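Local coordinates for protein carboxylesterase (Est-2) (Archaeoglobus fulgidus, PDB 5FRD) that probably hydrolyses carboxylic esters as a thermophilic member of the alpha/beta hydrolase family and binds coenzyme A near its active site, at residues Lys82-Gln96 against Glu104-Leu118. Numbering follows the deposited sequence.
Sequences KAVVVGHSLGGAVAQ and EICLALVLVGTGARL. With COA (coenzyme A), chain C.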
loop_
_atom_site.group_PDB
_atom_site.type_symbol
_atom_site.label_atom_id
_atom_site.label_comp_id
_atom_site.label_asym_id
_atom_site.label_seq_id
_atom_site.Cartn_x
_atom_site.Cartn_y
_atom_site.Cartn_z
ATOM N N LYS A 82 15.272 5.764 -7.394
ATOM C CA LYS A 82 15.309 4.778 -6.311
ATOM C C LYS A 82 14.541 5.363 -5.138
ATOM O O LYS A 82 14.468 6.566 -4.975
ATOM C CB LYS A 82 16.729 4.467 -5.883
ATOM C CG LYS A 82 17.608 3.961 -7.003
ATOM C CD LYS A 82 18.949 3.516 -6.447
ATOM C CE LYS A 82 19.914 3.106 -7.553
ATOM N NZ LYS A 82 19.608 1.762 -8.122
ATOM N N ALA A 83 13.924 4.509 -4.324
ATOM C CA ALA A 83 13.107 5.057 -3.232
ATOM C C ALA A 83 12.890 4.055 -2.134
ATOM O O ALA A 83 13.035 2.840 -2.327
ATOM C CB ALA A 83 11.740 5.479 -3.760
ATOM N N VAL A 84 12.508 4.589 -0.965
ATOM C CA VAL A 84 11.835 3.802 0.044
ATOM C C VAL A 84 10.428 3.528 -0.499
ATOM O O VAL A 84 9.706 4.483 -0.796
ATOM C CB VAL A 84 11.806 4.570 1.354
ATOM C CG1 VAL A 84 11.006 3.805 2.409
ATOM C CG2 VAL A 84 13.220 4.852 1.843
ATOM N N VAL A 85 10.057 2.271 -0.610
ATOM C CA VAL A 85 8.770 1.898 -1.167
ATOM C C VAL A 85 7.808 1.567 -0.048
ATOM O O VAL A 85 8.106 0.679 0.773
ATOM C CB VAL A 85 8.897 0.711 -2.110
ATOM C CG1 VAL A 85 7.547 0.309 -2.678
ATOM C CG2 VAL A 85 9.872 1.029 -3.251
ATOM N N VAL A 86 6.703 2.289 0.007
ATOM C CA VAL A 86 5.692 2.187 1.089
ATOM C C VAL A 86 4.432 1.608 0.454
ATOM O O VAL A 86 3.844 2.236 -0.422
ATOM C CB VAL A 86 5.395 3.566 1.672
ATOM C CG1 VAL A 86 4.377 3.456 2.808
ATOM C CG2 VAL A 86 6.648 4.274 2.138
ATOM N N GLY A 87 4.015 0.427 0.870
ATOM C CA GLY A 87 2.837 -0.233 0.323
ATOM C C GLY A 87 1.817 -0.615 1.353
ATOM O O GLY A 87 2.190 -1.214 2.358
ATOM N N HIS A 88 0.560 -0.325 1.080
ATOM C CA HIS A 88 -0.561 -0.658 1.942
ATOM C C HIS A 88 -1.385 -1.774 1.338
ATOM O O HIS A 88 -1.901 -1.629 0.234
ATOM C CB HIS A 88 -1.432 0.542 2.171
ATOM C CG HIS A 88 -2.602 0.268 3.048
ATOM N ND1 HIS A 88 -3.886 0.621 2.715
ATOM C CD2 HIS A 88 -2.675 -0.328 4.250
ATOM C CE1 HIS A 88 -4.707 0.244 3.686
ATOM N NE2 HIS A 88 -3.996 -0.316 4.639
ATOM N N SER A 89 -1.543 -2.881 2.070
ATOM C CA SER A 89 -2.440 -3.993 1.711
ATOM C C SER A 89 -2.135 -4.569 0.314
ATOM O O SER A 89 -1.021 -5.061 0.155
ATOM C CB SER A 89 -3.894 -3.586 1.945
ATOM O OG SER A 89 -4.702 -4.753 2.185
ATOM N N LEU A 90 -3.031 -4.517 -0.677
ATOM C CA LEU A 90 -2.641 -4.819 -2.063
ATOM C C LEU A 90 -1.329 -4.124 -2.432
ATOM O O LEU A 90 -0.455 -4.720 -3.090
ATOM C CB LEU A 90 -3.714 -4.358 -3.049
ATOM C CG LEU A 90 -3.352 -4.301 -4.546
ATOM C CD1 LEU A 90 -3.119 -5.695 -5.068
ATOM C CD2 LEU A 90 -4.431 -3.581 -5.347
ATOM N N GLY A 91 -1.190 -2.848 -2.077
ATOM C CA GLY A 91 0.027 -2.103 -2.417
ATOM C C GLY A 91 1.273 -2.673 -1.768
ATOM O O GLY A 91 2.390 -2.502 -2.269
ATOM N N GLY A 92 1.112 -3.310 -0.596
ATOM C CA GLY A 92 2.210 -4.016 0.048
ATOM C C GLY A 92 2.585 -5.292 -0.683
ATOM O O GLY A 92 3.754 -5.675 -0.683
ATOM N N ALA A 93 1.616 -5.948 -1.290
ATOM C CA ALA A 93 1.885 -7.112 -2.173
ATOM C C ALA A 93 2.642 -6.638 -3.404
ATOM O O ALA A 93 3.638 -7.248 -3.835
ATOM C CB ALA A 93 0.613 -7.833 -2.544
ATOM N N VAL A 94 2.185 -5.545 -3.992
ATOM C CA VAL A 94 2.861 -4.919 -5.134
ATOM C C VAL A 94 4.279 -4.540 -4.737
ATOM O O VAL A 94 5.219 -4.827 -5.489
ATOM C CB VAL A 94 2.067 -3.707 -5.661
ATOM C CG1 VAL A 94 2.863 -2.957 -6.722
ATOM C CG2 VAL A 94 0.726 -4.152 -6.207
ATOM N N ALA A 95 4.477 -3.950 -3.555
ATOM C CA ALA A 95 5.809 -3.611 -3.085
ATOM C C ALA A 95 6.729 -4.822 -2.969
ATOM O O ALA A 95 7.905 -4.723 -3.327
ATOM C CB ALA A 95 5.730 -2.882 -1.744
ATOM N N GLN A 96 6.221 -5.931 -2.442
ATOM C CA GLN A 96 7.029 -7.129 -2.309
ATOM C C GLN A 96 7.438 -7.640 -3.694
ATOM O O GLN A 96 8.630 -7.952 -3.886
ATOM C CB GLN A 96 6.263 -8.210 -1.559
ATOM C CG GLN A 96 6.061 -7.894 -0.094
ATOM C CD GLN A 96 5.091 -8.843 0.545
ATOM O OE1 GLN A 96 5.440 -9.982 0.842
ATOM N NE2 GLN A 96 3.849 -8.414 0.722
ATOM N N GLU A 104 17.214 -3.308 -6.972
ATOM C CA GLU A 104 18.113 -2.192 -7.114
ATOM C C GLU A 104 17.455 -0.823 -6.909
ATOM O O GLU A 104 18.103 0.143 -6.544
ATOM C CB GLU A 104 18.790 -2.276 -8.506
ATOM C CG GLU A 104 17.885 -2.065 -9.735
ATOM C CD GLU A 104 17.064 -3.286 -10.168
ATOM O OE1 GLU A 104 17.288 -4.421 -9.658
ATOM O OE2 GLU A 104 16.187 -3.093 -11.050
ATOM N N ILE A 105 16.143 -0.759 -7.172
ATOM C CA ILE A 105 15.433 0.523 -7.058
ATOM C C ILE A 105 14.827 0.758 -5.668
ATOM O O ILE A 105 14.298 1.824 -5.450
ATOM C CB ILE A 105 14.367 0.757 -8.166
ATOM C CG1 ILE A 105 13.149 -0.124 -7.997
ATOM C CG2 ILE A 105 14.995 0.600 -9.570
ATOM C CD1 ILE A 105 12.078 0.021 -9.062
ATOM N N CYS A 106 14.950 -0.234 -4.781
ATOM C CA CYS A 106 14.411 -0.165 -3.421
ATOM C C CYS A 106 15.492 0.151 -2.425
ATOM O O CYS A 106 16.422 -0.661 -2.212
ATOM C CB CYS A 106 13.818 -1.478 -3.037
ATOM S SG CYS A 106 12.456 -1.935 -4.072
ATOM N N LEU A 107 15.409 1.313 -1.818
ATOM C CA LEU A 107 16.312 1.683 -0.761
ATOM C C LEU A 107 15.898 1.025 0.555
ATOM O O LEU A 107 16.734 0.728 1.426
ATOM C CB LEU A 107 16.330 3.179 -0.543
ATOM C CG LEU A 107 16.634 4.047 -1.773
ATOM C CD1 LEU A 107 16.497 5.500 -1.398
ATOM C CD2 LEU A 107 18.035 3.720 -2.296
ATOM N N ALA A 108 14.595 0.789 0.693
ATOM C CA ALA A 108 14.020 0.205 1.913
ATOM C C ALA A 108 12.558 -0.080 1.605
ATOM O O ALA A 108 12.030 0.388 0.605
ATOM C CB ALA A 108 14.110 1.166 3.082
ATOM N N LEU A 109 11.906 -0.886 2.443
ATOM C CA LEU A 109 10.510 -1.274 2.285
ATOM C C LEU A 109 9.736 -0.866 3.519
ATOM O O LEU A 109 10.242 -1.037 4.629
ATOM C CB LEU A 109 10.386 -2.769 2.100
ATOM C CG LEU A 109 10.717 -3.354 0.741
ATOM C CD1 LEU A 109 10.640 -4.872 0.786
ATOM C CD2 LEU A 109 9.714 -2.883 -0.304
ATOM N N VAL A 110 8.527 -0.360 3.344
ATOM C CA VAL A 110 7.620 -0.061 4.439
ATOM C C VAL A 110 6.358 -0.818 4.100
ATOM O O VAL A 110 5.679 -0.525 3.127
ATOM C CB VAL A 110 7.409 1.415 4.635
ATOM C CG1 VAL A 110 6.435 1.637 5.799
ATOM C CG2 VAL A 110 8.713 2.149 4.844
ATOM N N LEU A 111 6.058 -1.851 4.876
ATOM C CA LEU A 111 4.953 -2.754 4.656
ATOM C C LEU A 111 3.881 -2.389 5.671
ATOM O O LEU A 111 4.079 -2.553 6.879
ATOM C CB LEU A 111 5.398 -4.196 4.835
ATOM C CG LEU A 111 6.496 -4.628 3.868
ATOM C CD1 LEU A 111 6.960 -6.026 4.251
ATOM C CD2 LEU A 111 6.020 -4.578 2.413
ATOM N N VAL A 112 2.770 -1.872 5.189
ATOM C CA VAL A 112 1.715 -1.319 6.014
ATOM C C VAL A 112 0.441 -2.123 5.801
ATOM O O VAL A 112 -0.064 -2.214 4.681
ATOM C CB VAL A 112 1.421 0.156 5.645
ATOM C CG1 VAL A 112 0.434 0.733 6.643
ATOM C CG2 VAL A 112 2.702 1.001 5.593
ATOM N N GLY A 113 -0.129 -2.694 6.870
ATOM C CA GLY A 113 -1.400 -3.383 6.739
ATOM C C GLY A 113 -1.411 -4.346 5.552
ATOM O O GLY A 113 -2.256 -4.250 4.639
ATOM N N THR A 114 -0.460 -5.271 5.522
ATOM C CA THR A 114 -0.312 -6.164 4.403
ATOM C C THR A 114 0.100 -7.539 4.875
ATOM O O THR A 114 -0.090 -7.866 6.040
ATOM C CB THR A 114 0.624 -5.501 3.355
ATOM O OG1 THR A 114 0.621 -6.257 2.131
ATOM C CG2 THR A 114 2.026 -5.353 3.846
ATOM N N GLY A 115 0.567 -8.388 3.972
ATOM C CA GLY A 115 0.860 -9.768 4.327
ATOM C C GLY A 115 1.581 -10.468 3.205
ATOM O O GLY A 115 1.599 -10.012 2.046
ATOM N N ALA A 116 2.174 -11.595 3.547
ATOM C CA ALA A 116 2.796 -12.492 2.563
ATOM C C ALA A 116 1.801 -13.332 1.783
ATOM O O ALA A 116 2.131 -13.907 0.759
ATOM C CB ALA A 116 3.793 -13.396 3.266
ATOM N N ARG A 117 0.563 -13.357 2.241
ATOM C CA ARG A 117 -0.557 -14.028 1.617
ATOM C C ARG A 117 -1.795 -13.224 2.004
ATOM O O ARG A 117 -1.929 -12.826 3.189
ATOM C CB ARG A 117 -0.687 -15.462 2.134
ATOM C CG ARG A 117 -1.769 -16.273 1.433
ATOM C CD ARG A 117 -1.992 -17.613 2.121
ATOM N NE ARG A 117 -0.905 -18.542 1.813
ATOM C CZ ARG A 117 -0.823 -19.784 2.284
ATOM N NH1 ARG A 117 -1.730 -20.255 3.132
ATOM N NH2 ARG A 117 0.214 -20.538 1.925
ATOM N N LEU A 118 -2.670 -12.969 1.027
ATOM C CA LEU A 118 -3.796 -12.048 1.242
ATOM C C LEU A 118 -5.127 -12.637 0.818
ATOM O O LEU A 118 -5.938 -12.003 0.127
ATOM C CB LEU A 118 -3.505 -10.712 0.543
ATOM C CG LEU A 118 -2.350 -9.888 1.125
ATOM C CD1 LEU A 118 -2.080 -8.685 0.233
ATOM C CD2 LEU A 118 -2.646 -9.421 2.550
HETATM N N1A COA C . 0.949 -14.185 7.352
HETATM C C2A COA C . 1.129 -15.182 8.229
HETATM N N3A COA C . 0.343 -16.265 8.235
HETATM C C4A COA C . -0.656 -16.401 7.335
HETATM C C5A COA C . -0.914 -15.371 6.350
HETATM C C6A COA C . -0.024 -14.223 6.391
HETATM N N6A COA C . -0.203 -13.214 5.512
HETATM N N7A COA C . -1.966 -15.732 5.599
HETATM C C8A COA C . -2.332 -16.942 6.058
HETATM N N9A COA C . -1.552 -17.321 7.091
HETATM C C1B COA C . -1.708 -18.575 7.853
HETATM C C2B COA C . -2.955 -18.459 8.682
HETATM O O2B COA C . -2.663 -17.790 9.908
HETATM C C3B COA C . -3.377 -19.914 8.801
HETATM O O3B COA C . -2.641 -20.523 9.860
HETATM P P3B COA C . -3.330 -21.514 10.936
HETATM O O7A COA C . -3.775 -22.661 10.052
HETATM O O8A COA C . -4.440 -20.679 11.543
HETATM O O9A COA C . -2.205 -21.823 11.899
HETATM C C4B COA C . -2.961 -20.518 7.473
HETATM O O4B COA C . -1.919 -19.658 6.969
HETATM C C5B COA C . -4.080 -20.628 6.451
HETATM O O5B COA C . -4.645 -19.326 6.227
HETATM P P1A COA C . -5.219 -18.900 4.789
HETATM O O1A COA C . -4.295 -19.287 3.711
HETATM O O2A COA C . -5.548 -17.413 4.930
HETATM O O3A COA C . -6.563 -19.740 4.516
HETATM P P2A COA C . -7.851 -19.959 5.454
HETATM O O4A COA C . -8.763 -20.716 4.529
HETATM O O5A COA C . -7.431 -20.465 6.800
HETATM O O6A COA C . -8.477 -18.501 5.774
HETATM C CBP COA C . -9.554 -16.424 5.420
HETATM C CCP COA C . -9.039 -17.690 4.750
HETATM C CDP COA C . -10.099 -15.500 4.333
HETATM C CEP COA C . -10.683 -16.815 6.396
HETATM C CAP COA C . -8.384 -15.739 6.171
HETATM O OAP COA C . -7.268 -15.523 5.268
HETATM C C9P COA C . -8.791 -14.427 6.803
HETATM O O9P COA C . -9.555 -14.411 7.746
HETATM N N8P COA C . -8.242 -13.310 6.290
HETATM C C7P COA C . -8.399 -11.979 6.883
HETATM C C6P COA C . -9.582 -11.188 6.336
HETATM C C5P COA C . -9.492 -10.662 4.917
HETATM O O5P COA C . -10.421 -10.845 4.120
HETATM N N4P COA C . -8.410 -9.947 4.599
HETATM C C3P COA C . -8.254 -9.291 3.321
HETATM C C2P COA C . -6.796 -9.291 2.925
HETATM S S1P COA C . -6.610 -8.333 1.406
#
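With OG1 anti to the backbone N (chi1 -170°), Thr114 points its hydroxyl at Ser89, and OG1 donates to Ser89 O at 2.8 Å; the same carbonyl accepts Ala93 N in the first turn of the helix. Gln96, extended beyond CG, lays its amide beside Gly115. Its NE2 bonds Gly115 O at 3.1 Å and Gly92 O at 3.1 Å, both acceptors lying in the amide plane, although NE2 stands above the plane of each carbonyl; OE1 is taken by Tyr181. Replacing Gln96 with an alanine would probably leave Gly115 O and Tyr181 OH without these partners and let the pocket-lining chain at Gly115 shift. Just beyond, Arg117 holds the bound coenzyme A at two points: NH1 reaches phosphate oxygen O1A at 2.8 Å, and Arg117 O accepts a hydrogen bond from the adenine amino group N6A at 2.9 Å.

Behind this end, strands 83-88 and 108-112 run parallel, 13° apart, and backbone hydrogen bonds link the segments from Ala83 N to Ile105 O at one end to Ser89 N to Val112 O at the other. Val86 and Val110 lie side by side on one face, CG2 of Val86 meeting CB of Val110 at 3.9 Å, while Val84 CG1 packs on Val110 CG2. Gly87 and Gly91 flank Ser89 in a GxSxG pattern, consistent with a nucleophile elbow and a triad with His228 and Asp200; a CB on Gly87 would clash with Gly91 O. Together, strand 83-88, helix 90-101 and strand 106-112 form a beta-alpha-beta unit within the central sheet, between strands 24-27 and 192-197, with helix 65-79 against Val85 and helix 205-214 against Leu111.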